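Side-chain contacts in RmpD (Hexulose-6-phosphate synthase) (PDB 3EXR), which is a TIM-barrel protein of the orotidine 5'-phosphate decarboxylase / HUMPS family, found as a pair of subunits, from Streptococcus mutans: residues N77-G82 / E105-D110; D180-F185 / K213-R218. All coordinates share one frame; numbering follows the deposited sequence.

Contact 1: N77-G82 / E105-D110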
loop_
_atom_site.group_PDB
_atom_site.type_symbol
_atom_site.label_atom_id
_atom_site.label_comp_id
_atom_site.label_asym_id
_atom_site.label_seq_id
_atom_site.Cartn_x
_atom_site.Cartn_y
_atom_site.Cartn_z
ATOM N N ASN A 77 7.370 5.552 11.562
ATOM C CA ASN A 77 8.256 6.104 10.547
ATOM C C ASN A 77 7.776 7.391 9.923
ATOM O O ASN A 77 8.582 8.275 9.654
ATOM C CB ASN A 77 8.544 5.103 9.433
ATOM C CG ASN A 77 9.483 3.958 9.872
ATOM O OD1 ASN A 77 10.138 4.035 10.923
ATOM N ND2 ASN A 77 9.558 2.910 9.043
ATOM N N ASN A 78 6.464 7.498 9.677
ATOM C CA ASN A 78 5.913 8.710 9.085
ATOM C C ASN A 78 5.566 9.775 10.106
ATOM O O ASN A 78 5.655 10.942 9.773
ATOM C CB ASN A 78 4.717 8.379 8.200
ATOM C CG ASN A 78 5.138 7.695 6.931
ATOM O OD1 ASN A 78 5.535 8.350 5.975
ATOM N ND2 ASN A 78 5.111 6.368 6.940
ATOM N N ALA A 79 5.226 9.389 11.334
ATOM C CA ALA A 79 4.954 10.356 12.412
ATOM C C ALA A 79 6.228 11.096 12.809
ATOM O O ALA A 79 6.196 12.299 13.080
ATOM C CB ALA A 79 4.366 9.654 13.626
ATOM N N VAL A 80 7.368 10.405 12.836
ATOM C CA VAL A 80 8.608 11.101 13.181
ATOM C C VAL A 80 9.015 12.112 12.107
ATOM O O VAL A 80 9.734 13.049 12.401
ATOM C CB VAL A 80 9.770 10.135 13.501
ATOM C CG1 VAL A 80 9.421 9.239 14.679
ATOM C CG2 VAL A 80 10.174 9.329 12.290
ATOM N N ARG A 81 8.535 11.927 10.868
ATOM C CA ARG A 81 8.780 12.870 9.756
ATOM C C ARG A 81 7.855 14.084 9.861
ATOM O O ARG A 81 8.066 15.082 9.185
ATOM C CB ARG A 81 8.544 12.173 8.408
ATOM C CG ARG A 81 9.577 11.132 8.002
ATOM C CD ARG A 81 10.879 11.767 7.622
ATOM N NE ARG A 81 11.774 10.816 6.973
ATOM C CZ ARG A 81 13.035 11.090 6.654
ATOM N NH1 ARG A 81 13.563 12.253 6.975
ATOM N NH2 ARG A 81 13.778 10.189 6.020
ATOM N N GLY A 82 6.833 13.972 10.694
ATOM C CA GLY A 82 5.861 15.057 10.899
ATOM C C GLY A 82 4.425 14.837 10.402
ATOM O O GLY A 82 3.628 15.774 10.433
ATOM N N GLU A 105 -0.360 8.257 17.565
ATOM C CA GLU A 105 -0.785 8.997 18.764
ATOM C C GLU A 105 0.359 9.200 19.745
ATOM O O GLU A 105 0.428 10.231 20.415
ATOM C CB GLU A 105 -1.925 8.284 19.479
ATOM C CG GLU A 105 -3.263 8.453 18.802
ATOM C CD GLU A 105 -4.368 7.686 19.491
ATOM O OE1 GLU A 105 -4.115 7.049 20.538
ATOM O OE2 GLU A 105 -5.481 7.683 18.961
ATOM N N ASP A 106 1.263 8.229 19.837
ATOM C CA ASP A 106 2.390 8.351 20.764
ATOM C C ASP A 106 3.295 9.529 20.392
ATOM O O ASP A 106 3.759 10.268 21.263
ATOM C CB ASP A 106 3.220 7.071 20.773
ATOM C CG ASP A 106 4.310 7.110 21.815
ATOM O OD1 ASP A 106 3.974 7.275 23.006
ATOM O OD2 ASP A 106 5.512 7.012 21.497
ATOM N N ILE A 107 3.533 9.722 19.095
ATOM C CA ILE A 107 4.397 10.801 18.627
ATOM C C ILE A 107 3.648 12.133 18.448
ATOM O O ILE A 107 4.196 13.214 18.709
ATOM C CB ILE A 107 5.132 10.366 17.316
ATOM C CG1 ILE A 107 6.293 9.411 17.641
ATOM C CG2 ILE A 107 5.613 11.593 16.515
ATOM C CD1 ILE A 107 7.358 9.992 18.549
ATOM N N ASN A 108 2.383 12.030 18.051
ATOM C CA ASN A 108 1.542 13.170 17.740
ATOM C C ASN A 108 0.183 13.068 18.468
ATOM O O ASN A 108 -0.845 12.768 17.859
ATOM C CB ASN A 108 1.347 13.213 16.201
ATOM C CG ASN A 108 0.657 14.503 15.689
ATOM O OD1 ASN A 108 0.039 15.299 16.444
ATOM N ND2 ASN A 108 0.730 14.687 14.378
ATOM N N PRO A 109 0.171 13.260 19.791
ATOM C CA PRO A 109 -1.090 13.118 20.532
ATOM C C PRO A 109 -2.182 14.086 20.124
ATOM O O PRO A 109 -3.355 13.708 20.171
ATOM C CB PRO A 109 -0.686 13.345 21.995
ATOM C CG PRO A 109 0.664 13.877 21.987
ATOM C CD PRO A 109 1.313 13.561 20.678
ATOM N N ASP A 110 -1.805 15.290 19.710
ATOM C CA ASP A 110 -2.783 16.344 19.419
ATOM C C ASP A 110 -3.574 16.079 18.142
ATOM O O ASP A 110 -4.769 16.345 18.103
ATOM C CB ASP A 110 -2.112 17.702 19.279
ATOM C CG ASP A 110 -1.403 18.144 20.537
ATOM O OD1 ASP A 110 -1.644 17.541 21.610
ATOM O OD2 ASP A 110 -0.575 19.085 20.471
HETATM O O HOH W 1 3.865 13.676 13.691
#
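Two neighbouring outer helices of the barrel, 71-79 and 94-107, meet at their C-terminal ends, where Ala79 faces Ile107; their CA atoms, 6.3 Å apart, are the nearest pair across the contact. The methyl group of Ala79 lies against the CG2 branch of Ile107, CB to CG2 3.7 Å, and the same CG2 sits 3.6 Å from Ala79 O. With chi1 at -77°, CG2 of Ile107 is anti to its backbone N and reaches Ala79, while CG1 turns to the flank and approaches Val80 CG1 more loosely, at 4.3 Å. In the (beta/alpha)8 fold these helix ends each lead into the next strand, 85-89 and 113-117. The first chain leaves through a Schellman motif: Gly82, at a positive phi of 112°, returns its N to Ala79 O at 3.0 Å. That carbonyl oxygen also accepts a bond from water 1 at 2.8 Å, so two donors satisfy it. The water in turn takes a weak bond from Asn108 ND2, 3.4 Å from the water oxygen, which links the two helix ends through solvent. Asn108 ND2 also donates to Ala83 O and Asp84 OD1, and Asn108 OD1 accepts from Lys111 N.

Contact 2: D180-F185 / K213-R218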
loop_
_atom_site.group_PDB
_atom_site.type_symbol
_atom_site.label_atom_id
_atom_site.label_comp_id
_atom_site.label_asym_id
_atom_site.label_seq_id
_atom_site.Cartn_x
_atom_site.Cartn_y
_atom_site.Cartn_z
ATOM N N ASP A 180 -17.577 23.258 -9.869
ATOM C CA ASP A 180 -18.940 23.091 -10.356
ATOM C C ASP A 180 -19.669 21.856 -9.810
ATOM O O ASP A 180 -20.893 21.843 -9.765
ATOM C CB ASP A 180 -18.960 23.101 -11.896
ATOM C CG ASP A 180 -18.370 24.379 -12.478
ATOM O OD1 ASP A 180 -18.594 25.461 -11.895
ATOM O OD2 ASP A 180 -17.654 24.356 -13.513
ATOM N N THR A 181 -18.945 20.827 -9.367
ATOM C CA THR A 181 -19.620 19.608 -8.843
ATOM C C THR A 181 -19.777 19.522 -7.335
ATOM O O THR A 181 -20.347 18.554 -6.826
ATOM C CB THR A 181 -18.955 18.295 -9.324
ATOM O OG1 THR A 181 -17.729 18.053 -8.612
ATOM C CG2 THR A 181 -18.660 18.340 -10.806
ATOM N N LEU A 182 -19.254 20.488 -6.600
ATOM C CA LEU A 182 -19.449 20.464 -5.172
ATOM C C LEU A 182 -20.944 20.470 -4.834
ATOM O O LEU A 182 -21.351 19.746 -3.953
ATOM C CB LEU A 182 -18.728 21.608 -4.482
ATOM C CG LEU A 182 -17.219 21.449 -4.368
ATOM C CD1 LEU A 182 -16.598 22.788 -4.055
ATOM C CD2 LEU A 182 -16.844 20.405 -3.299
ATOM N N LYS A 183 -21.749 21.240 -5.566
ATOM C CA LYS A 183 -23.191 21.319 -5.296
ATOM C C LYS A 183 -23.905 19.945 -5.267
ATOM O O LYS A 183 -24.920 19.795 -4.605
ATOM C CB LYS A 183 -23.892 22.316 -6.253
ATOM C CG LYS A 183 -23.963 21.915 -7.710
ATOM C CD LYS A 183 -24.751 22.931 -8.536
ATOM C CE LYS A 183 -24.037 24.282 -8.646
ATOM N NZ LYS A 183 -22.681 24.208 -9.250
ATOM N N LEU A 184 -23.346 18.935 -5.938
ATOM C CA LEU A 184 -23.868 17.550 -5.852
ATOM C C LEU A 184 -23.967 17.051 -4.423
ATOM O O LEU A 184 -24.808 16.204 -4.101
ATOM C CB LEU A 184 -22.936 16.561 -6.570
ATOM C CG LEU A 184 -22.601 16.803 -8.025
ATOM C CD1 LEU A 184 -21.567 15.765 -8.503
ATOM C CD2 LEU A 184 -23.868 16.770 -8.827
ATOM N N PHE A 185 -23.056 17.534 -3.592
ATOM C CA PHE A 185 -22.915 17.087 -2.222
ATOM C C PHE A 185 -23.709 17.911 -1.220
ATOM O O PHE A 185 -23.565 17.720 -0.020
ATOM C CB PHE A 185 -21.445 17.116 -1.830
ATOM C CG PHE A 185 -20.604 16.067 -2.541
ATOM C CD1 PHE A 185 -20.510 14.780 -2.040
ATOM C CD2 PHE A 185 -19.920 16.385 -3.709
ATOM C CE1 PHE A 185 -19.699 13.820 -2.699
ATOM C CE2 PHE A 185 -19.140 15.444 -4.368
ATOM C CZ PHE A 185 -19.042 14.158 -3.871
ATOM N N LYS A 213 -12.437 26.291 -2.397
ATOM C CA LYS A 213 -12.728 26.544 -0.993
ATOM C C LYS A 213 -13.859 27.596 -0.841
ATOM O O LYS A 213 -14.688 27.492 0.092
ATOM C CB LYS A 213 -11.436 26.928 -0.244
ATOM C CG LYS A 213 -11.585 27.103 1.239
ATOM C CD LYS A 213 -11.525 25.767 1.974
ATOM C CE LYS A 213 -12.118 25.892 3.363
ATOM N NZ LYS A 213 -12.227 24.568 4.041
ATOM N N ASP A 214 -13.917 28.580 -1.757
ATOM C CA ASP A 214 -14.988 29.583 -1.757
ATOM C C ASP A 214 -16.363 28.889 -1.904
ATOM O O ASP A 214 -17.348 29.264 -1.259
ATOM C CB ASP A 214 -14.823 30.590 -2.915
ATOM C CG ASP A 214 -13.729 31.618 -2.698
ATOM O OD1 ASP A 214 -13.250 31.813 -1.569
ATOM O OD2 ASP A 214 -13.330 32.283 -3.688
ATOM N N GLU A 215 -16.431 27.888 -2.769
ATOM C CA GLU A 215 -17.672 27.175 -3.030
ATOM C C GLU A 215 -18.056 26.262 -1.859
ATOM O O GLU A 215 -19.236 26.133 -1.526
ATOM C CB GLU A 215 -17.577 26.401 -4.344
ATOM C CG GLU A 215 -18.806 25.591 -4.693
ATOM C CD GLU A 215 -20.005 26.456 -5.118
ATOM O OE1 GLU A 215 -19.946 27.706 -4.983
ATOM O OE2 GLU A 215 -21.016 25.866 -5.580
ATOM N N ILE A 216 -17.062 25.613 -1.246
ATOM C CA ILE A 216 -17.293 24.910 0.014
ATOM C C ILE A 216 -17.926 25.880 1.030
ATOM O O ILE A 216 -18.911 25.553 1.649
ATOM C CB ILE A 216 -15.983 24.321 0.593
ATOM C CG1 ILE A 216 -15.489 23.159 -0.270
ATOM C CG2 ILE A 216 -16.194 23.893 2.035
ATOM C CD1 ILE A 216 -14.070 22.653 0.148
ATOM N N LYS A 217 -17.358 27.078 1.163
ATOM C CA LYS A 217 -17.903 28.104 2.071
ATOM C C LYS A 217 -19.328 28.510 1.692
ATOM O O LYS A 217 -20.175 28.729 2.573
ATOM C CB LYS A 217 -17.003 29.342 2.086
ATOM C CG LYS A 217 -17.319 30.352 3.186
ATOM C CD LYS A 217 -16.111 31.245 3.424
ATOM C CE LYS A 217 -16.466 32.535 4.151
ATOM N NZ LYS A 217 -15.217 33.336 4.404
ATOM N N ARG A 218 -19.612 28.653 0.399
ATOM C CA ARG A 218 -20.993 29.015 -0.003
ATOM C C ARG A 218 -22.019 27.950 0.408
ATOM O O ARG A 218 -23.114 28.268 0.914
ATOM C CB ARG A 218 -21.072 29.242 -1.508
ATOM C CG ARG A 218 -22.404 29.841 -2.005
ATOM C CD ARG A 218 -22.546 29.817 -3.510
ATOM N NE ARG A 218 -22.663 28.475 -4.093
ATOM C CZ ARG A 218 -23.762 27.717 -4.055
ATOM N NH1 ARG A 218 -24.878 28.137 -3.439
ATOM N NH2 ARG A 218 -23.759 26.527 -4.650
HETATM O O HOH W 2 -20.725 23.681 -7.099
#
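Glu215 OE2 is gripped by two donors, water 2 at 2.7 Å from OE2 and Arg218 NH2 at 3.0 Å from it. The site lies on the outside of the TIM barrel, where helix 205-220, the last of the fold, packs on the loop between strands 170-174 and 192-195, which contains a 3-10 segment at 183-185. The second carboxylate oxygen, Glu215 OE1, takes Arg218 NE at 3.0 Å, so the guanidinium grips the carboxylate side-on in a two-bond salt bridge within one helical turn. Both bonds are fairly straight, with N-H...O angles of 160° and 162°. The oxygens lie near the guanidinium plane, yet the nitrogens meet them from above the carboxylate plane, which shows that the two flat groups are not coplanar. Across the contact, water 2 also accepts from Lys183 N and NZ, joining this loop to the helix. Lys183 NZ additionally donates to Asp180 O at 3.0 Å; its own separation from Glu215 OE2, 4.4 Å, is too long for a salt bridge, though the opposite charges probably still attract. Beneath these charges the side chains of Leu182 and Glu215 run alongside each other, pointing opposite ways. Glu215 CG is anti to its backbone N, chi1 178°, and this places the aliphatic part of the chain on the leucine before the bend at chi2. Phe212, Ile219 and Phe193 also pack on Leu182. Its CD1 is the touching branch, meeting Glu215 CG at 3.6 Å and Ile216 CG1 at 4.0 Å.

Overall arrangement
Contact 1 closes before contact 2 opens along the chain, and the two lie on opposite sides of its centre, with their own centres 32 Å apart and nearest atoms about 18 Å apart. They share no helix: contact 1 joins helices 71-79 and 94-107, which follow the third and fourth strands, whereas contact 2 joins the loop after the seventh strand, 170-174, to helix 205-220, after the eighth. What they have in common is the closed eight-stranded parallel barrel, around whose outside both contacts lie. Near contact 1, Asn77 reaches Ser15 of the second subunit; no other chain of the assembly touches the segments of contact 2.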